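Local coordinates for uncharacterized protein (Wolinella succinogenes, PDB 3JYG) that is of unknown function but belongs to the 6-pyruvoyl tetrahydropterin synthase family and binds a zinc ion through three histidines, at residues 59-62 / 63-67; 68-71 / 72-76; 169-172 / 173-176. All coordinates share one frame; numbering follows the deposited sequence.

The three contacts are all local, each made within one continuous stretch, yet they sit in different settings. Contact 1 is buried: polar side chains and an Asx turn shape the approach to helix 67-77, against the second subunit. Contact 2 continues directly along that helix and is two-faced, with aromatic and aliphatic groups turned to the core and charged pairs to solvent. Contact 3 is a surface turn joining strands 162-169 and 174-180, about 20 Å from contact 2 between centres; there hydroxyls, a beta bulge and a water do the work. Contacts 1 and 2 meet the second subunit, whereas contact 3 meets the third; Phe-63 (contact 1) and Glu-170 (contact 3) pack across such an interface.

Contact 1 (59-62 / 63-67); sequences MVTD and FAHLN
Thr-61 and Asp-62 meet His-65 and Ala-64 where an Asx turn leads into the 3-10 segment 63-66, just ahead of helix 67-77. Thr-61 holds its OG1 anti to the backbone N (chi1 -165°), which brings the hydroxyl to the edge of the His-65 ring, in the ring plane, for a hydrogen bond to ND1 at 3.0 Å; either atom could be the donor. Threonine suits this place: its side chain also packs on Leu-50 and Val-161. The other ring nitrogen, NE2, hydrogen-bonds to the backbone N of Asn-25 of the second subunit, so the imidazole is gripped at two points and fixed in rotation.

Asp-62 is next, and its short side chain lets the carboxylate reach the backbone two residues on. OD1 uses the anti lone pair to accept from Ala-64 N at 2.8 Å, closing the Asx turn, while OD2 is hydrogen-bonded to Gln-22 of the second subunit. One buried carboxylate thus orders the turn and joins two chains. The backbone O of Asp-62 accepts from His-65 N at 2.8 Å, starting the 3-10 turn. This also puts Asp-62 CB over one face of the imidazole, a CH-pi contact 3.9 Å from the His-65 ring centroid.

Contact 2 (68-71 / 72-76); sequences WFKR and FIDEV
Lys-70 reaches Asp-74 with a chain that runs extended from the helix and then bends at its last torsion (chi4 -63°), turning the ammonium forward along the helix, toward Asp-74. Asp-74 CG lies beside its own backbone N, leaning toward the preceding turn, and NZ meets OD2 of Asp-74 at 3.3 Å in a salt bridge whose hydrogen bond is weak. One residue further on, Arg-71 bends at chi3 (50°) and Glu-75 leans back likewise, but only the aliphatic part of the arginine is met: CG of Arg-71 lies 3.3 Å from OE2 of Glu-75. The nearest opposite charges, Arg-71 NE and Glu-75 OE1, stay 4.5 Å apart, with the oxygen well out of the guanidinium plane, so the attraction is probably no more than electrostatic. Charged residues fit this side because solvent reaches it.

The other side is apolar. CG1 of Ile-73 sits over one face of the Phe-69 ring, offset toward the rim, 4.0 Å from CE2 of Phe-69. Beneath both sides run the i to i+4 bonds of an alpha helix, such as Ile-73 N to Phe-69 O at 3.0 Å.

Helix 67-77 lays Phe-69 and Ile-73 against strand 40-52, where both touch Val-46, and Phe-69 meets Phe-11 of strand 3-17 edge-to-face. Phe-72 packs on Leu-151 of helix 141-155 and Tyr-110 of strand 110-113.

Contact 3 (169-172 / 173-176); sequences LETP and KSRA
The guanidinium of Arg-175 turns an edge toward Pro-172, whose O lies near its plane, 3.8 Å from NH2. A water in that plane links the guanidinium to Thr-171 instead: it accepts from Arg-175 NH2 at 2.9 Å and donates to Thr-171 O. NH2 also forms a salt bridge with Glu-10 of the third subunit, so that atom has two partners. Behind it the chain runs straight from CG to NE, alongside Leu-169 and pointing the same way, with CD of Arg-175 3.8 Å from CG of Leu-169. Arginine suits the place, its methylenes covering leucine while its charge reaches the neighbouring chain.

On the other face of the hairpin, Thr-171 and Ser-174 meet hydroxyl to hydroxyl, OG1 to OG at 2.8 Å. Ser-174 holds OG between its backbone N and carbonyl carbon (chi1 64°), as Thr-171 does its OG1, bringing the two together. Pro-172, whose ring fixes phi near the value needed, takes the second position of the type I turn from Thr-171 to Ser-174.

Glu-170 N and Thr-171 N both donate to Ser-174 O, at 3.1 and 3.3 Å. Two residues facing one make a classic beta bulge, here at the corner between strands 162-169 and 174-180, with the Glu-170 side chain hydrogen-bonded to Ser-141 and about 4 Å from the zinc ion held by His-17, His-40 and His-42.

Contact 1 (59-62 / 63-67)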
# COMPACT_ATOMS: atom_id res chain seq x y z
N MSE A 59 8.97 -2.61 20.14
CA MSE A 59 9.33 -2.14 18.81
C MSE A 59 10.18 -3.07 17.97
O MSE A 59 10.96 -3.87 18.48
CB MSE A 59 10.06 -0.80 18.93
CG MSE A 59 9.20 0.31 19.49
SE MSE A 59 10.38 1.89 19.60
CE MSE A 59 9.17 2.93 20.72
N VAL A 60 10.02 -2.95 16.67
CA VAL A 60 10.99 -3.52 15.74
C VAL A 60 12.27 -2.71 15.98
O VAL A 60 13.29 -3.25 16.41
CB VAL A 60 10.52 -3.35 14.28
CG1 VAL A 60 11.70 -3.61 13.33
CG2 VAL A 60 9.38 -4.29 13.98
N THR A 61 12.16 -1.41 15.69
CA THR A 61 13.15 -0.41 16.08
C THR A 61 12.45 0.96 16.04
O THR A 61 11.42 1.12 15.35
CB THR A 61 14.45 -0.50 15.20
OG1 THR A 61 15.52 0.24 15.81
CG2 THR A 61 14.23 0.03 13.74
N ASP A 62 12.95 1.95 16.78
CA ASP A 62 12.26 3.25 16.79
C ASP A 62 12.24 3.86 15.38
O ASP A 62 13.30 3.92 14.74
CB ASP A 62 12.92 4.24 17.77
CG ASP A 62 11.98 5.40 18.12
OD1 ASP A 62 11.77 6.30 17.29
OD2 ASP A 62 11.41 5.41 19.23
N PHE A 63 11.06 4.29 14.91
CA PHE A 63 10.93 5.05 13.64
C PHE A 63 12.01 6.12 13.49
O PHE A 63 12.53 6.28 12.40
CB PHE A 63 9.53 5.71 13.45
CG PHE A 63 8.43 4.75 13.09
CD1 PHE A 63 8.43 4.10 11.86
CD2 PHE A 63 7.40 4.48 14.00
CE1 PHE A 63 7.43 3.20 11.53
CE2 PHE A 63 6.37 3.57 13.67
CZ PHE A 63 6.39 2.93 12.43
N ALA A 64 12.38 6.81 14.58
CA ALA A 64 13.41 7.86 14.52
C ALA A 64 14.80 7.37 14.17
O ALA A 64 15.70 8.18 13.90
CB ALA A 64 13.46 8.69 15.81
N HIS A 65 14.99 6.05 14.18
CA HIS A 65 16.31 5.50 13.86
C HIS A 65 16.56 5.50 12.36
O HIS A 65 17.57 4.98 11.90
CB HIS A 65 16.50 4.11 14.45
CG HIS A 65 16.65 4.11 15.94
ND1 HIS A 65 16.31 3.03 16.72
CD2 HIS A 65 17.12 5.06 16.80
CE1 HIS A 65 16.57 3.30 17.99
NE2 HIS A 65 17.04 4.54 18.07
N LEU A 66 15.65 6.11 11.62
CA LEU A 66 15.84 6.33 10.18
C LEU A 66 16.04 7.83 9.89
O LEU A 66 16.11 8.26 8.71
CB LEU A 66 14.68 5.72 9.37
CG LEU A 66 14.71 4.18 9.18
CD1 LEU A 66 13.41 3.63 8.56
CD2 LEU A 66 15.97 3.71 8.36
N ASN A 67 16.18 8.62 10.96
CA ASN A 67 16.45 10.07 10.83
C ASN A 67 17.71 10.40 10.00
O ASN A 67 17.70 11.31 9.21
CB ASN A 67 16.49 10.79 12.20
CG ASN A 67 15.10 10.95 12.84
OD1 ASN A 67 14.05 10.75 12.20
ND2 ASN A 67 15.10 11.30 14.12

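Contact 2 (68-71 / 72-76)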
# COMPACT_ATOMS: atom_id res chain seq x y z
N TRP A 68 18.78 9.65 10.21
CA TRP A 68 20.00 9.80 9.39
C TRP A 68 19.72 9.57 7.90
O TRP A 68 20.44 10.10 7.02
CB TRP A 68 21.10 8.83 9.83
CG TRP A 68 20.71 7.42 9.53
CD1 TRP A 68 19.92 6.62 10.31
CD2 TRP A 68 21.02 6.66 8.35
NE1 TRP A 68 19.72 5.42 9.69
CE2 TRP A 68 20.39 5.41 8.49
CE3 TRP A 68 21.75 6.92 7.19
CZ2 TRP A 68 20.49 4.39 7.53
CZ3 TRP A 68 21.83 5.93 6.22
CH2 TRP A 68 21.20 4.67 6.40
N PHE A 69 18.72 8.75 7.61
CA PHE A 69 18.41 8.43 6.23
C PHE A 69 17.55 9.54 5.67
O PHE A 69 17.74 9.93 4.52
CB PHE A 69 17.71 7.07 6.13
CG PHE A 69 17.32 6.70 4.72
CD1 PHE A 69 18.26 6.23 3.83
CD2 PHE A 69 15.99 6.77 4.32
CE1 PHE A 69 17.91 5.86 2.56
CE2 PHE A 69 15.62 6.39 3.04
CZ PHE A 69 16.58 5.94 2.15
N LYS A 70 16.64 10.08 6.50
CA LYS A 70 15.89 11.29 6.20
C LYS A 70 16.84 12.43 5.81
O LYS A 70 16.63 13.11 4.81
CB LYS A 70 15.04 11.74 7.40
CG LYS A 70 13.99 12.77 7.01
CD LYS A 70 12.89 12.98 8.08
CE LYS A 70 11.67 13.66 7.43
NZ LYS A 70 12.02 15.01 6.92
N ARG A 71 17.89 12.63 6.61
CA ARG A 71 18.84 13.70 6.39
C ARG A 71 19.52 13.54 5.04
O ARG A 71 19.63 14.49 4.29
CB ARG A 71 19.87 13.74 7.52
CG ARG A 71 20.52 15.14 7.69
CD ARG A 71 21.45 15.17 8.92
NE ARG A 71 22.34 14.02 8.83
CZ ARG A 71 23.22 13.64 9.75
NH1 ARG A 71 23.39 14.33 10.88
NH2 ARG A 71 23.95 12.55 9.53
N PHE A 72 19.97 12.33 4.76
CA PHE A 72 20.51 11.98 3.45
C PHE A 72 19.60 12.33 2.25
O PHE A 72 20.01 13.05 1.35
CB PHE A 72 20.92 10.50 3.42
CG PHE A 72 21.39 10.06 2.06
CD1 PHE A 72 22.68 10.38 1.62
CD2 PHE A 72 20.54 9.39 1.19
CE1 PHE A 72 23.13 10.01 0.36
CE2 PHE A 72 21.00 9.02 -0.10
CZ PHE A 72 22.30 9.33 -0.50
N ILE A 73 18.36 11.88 2.26
CA ILE A 73 17.40 12.26 1.23
C ILE A 73 17.28 13.79 1.12
O ILE A 73 17.30 14.33 0.00
CB ILE A 73 15.99 11.63 1.51
CG1 ILE A 73 16.03 10.08 1.47
CG2 ILE A 73 14.90 12.18 0.56
CD1 ILE A 73 16.47 9.47 0.18
N ASP A 74 17.14 14.45 2.27
CA ASP A 74 16.89 15.91 2.34
C ASP A 74 18.13 16.70 1.85
O ASP A 74 18.01 17.69 1.09
CB ASP A 74 16.52 16.33 3.78
CG ASP A 74 15.07 15.93 4.19
OD1 ASP A 74 14.28 15.37 3.37
OD2 ASP A 74 14.71 16.16 5.39
N GLU A 75 19.32 16.27 2.29
CA GLU A 75 20.54 17.02 2.06
C GLU A 75 21.22 16.69 0.75
O GLU A 75 21.93 17.56 0.19
CB GLU A 75 21.51 16.91 3.26
CG GLU A 75 20.92 17.70 4.44
CD GLU A 75 21.72 17.67 5.70
OE1 GLU A 75 22.85 17.16 5.69
OE2 GLU A 75 21.20 18.18 6.73
N VAL A 76 21.00 15.46 0.26
CA VAL A 76 21.69 14.99 -0.94
C VAL A 76 20.84 14.95 -2.22
O VAL A 76 21.33 15.39 -3.27
CB VAL A 76 22.43 13.63 -0.72
CG1 VAL A 76 23.07 13.14 -2.05
CG2 VAL A 76 23.48 13.80 0.44

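Contact 3 (169-172 / 173-176)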
# COMPACT_ATOMS: atom_id res chain seq x y z
N LEU A 169 8.48 5.16 -5.33
CA LEU A 169 7.35 5.62 -6.13
C LEU A 169 7.84 6.77 -7.04
O LEU A 169 8.34 7.81 -6.58
CB LEU A 169 6.16 6.04 -5.23
CG LEU A 169 5.32 5.08 -4.37
CD1 LEU A 169 6.16 4.30 -3.41
CD2 LEU A 169 4.22 5.81 -3.55
N GLU A 170 7.74 6.53 -8.34
CA GLU A 170 8.13 7.48 -9.35
C GLU A 170 6.96 8.49 -9.57
O GLU A 170 7.17 9.68 -9.85
CB GLU A 170 8.36 6.70 -10.64
CG GLU A 170 8.76 7.51 -11.81
CD GLU A 170 8.70 6.68 -13.07
OE1 GLU A 170 9.39 5.62 -13.11
OE2 GLU A 170 7.96 7.10 -13.99
N THR A 171 5.74 7.96 -9.51
CA THR A 171 4.51 8.75 -9.59
C THR A 171 3.50 8.16 -8.58
O THR A 171 3.73 7.08 -8.01
CB THR A 171 3.91 8.77 -11.03
OG1 THR A 171 3.30 7.52 -11.35
CG2 THR A 171 4.97 9.14 -12.10
N PRO A 172 2.39 8.88 -8.31
CA PRO A 172 1.48 8.23 -7.38
C PRO A 172 0.95 6.95 -8.01
O PRO A 172 0.51 6.06 -7.29
CB PRO A 172 0.36 9.26 -7.22
CG PRO A 172 0.35 10.01 -8.55
CD PRO A 172 1.84 10.18 -8.78
N LYS A 173 1.07 6.83 -9.32
CA LYS A 173 0.50 5.71 -10.03
C LYS A 173 1.44 4.55 -10.30
O LYS A 173 1.01 3.51 -10.74
CB LYS A 173 -0.02 6.17 -11.40
CG LYS A 173 -1.35 5.66 -11.74
CD LYS A 173 -2.39 6.56 -11.08
CE LYS A 173 -3.77 5.91 -10.99
NZ LYS A 173 -4.58 6.61 -9.93
N SER A 174 2.74 4.73 -10.09
CA SER A 174 3.68 3.73 -10.56
C SER A 174 4.87 3.68 -9.62
O SER A 174 5.40 4.74 -9.18
CB SER A 174 4.11 4.04 -11.98
OG SER A 174 4.82 5.27 -12.02
N ARG A 175 5.30 2.46 -9.32
CA ARG A 175 6.33 2.27 -8.33
C ARG A 175 7.10 0.97 -8.50
O ARG A 175 6.64 0.03 -9.15
CB ARG A 175 5.72 2.33 -6.95
CG ARG A 175 4.65 1.31 -6.69
CD ARG A 175 3.80 1.81 -5.52
NE ARG A 175 2.63 0.97 -5.32
CZ ARG A 175 1.39 1.25 -5.74
NH1 ARG A 175 0.44 0.37 -5.48
NH2 ARG A 175 1.10 2.39 -6.39
N ALA A 176 8.30 0.97 -7.93
CA ALA A 176 9.20 -0.14 -7.94
C ALA A 176 9.41 -0.59 -6.52
O ALA A 176 9.22 0.16 -5.56
CB ALA A 176 10.52 0.27 -8.55
O HOH W 1 2.88 4.70 -6.62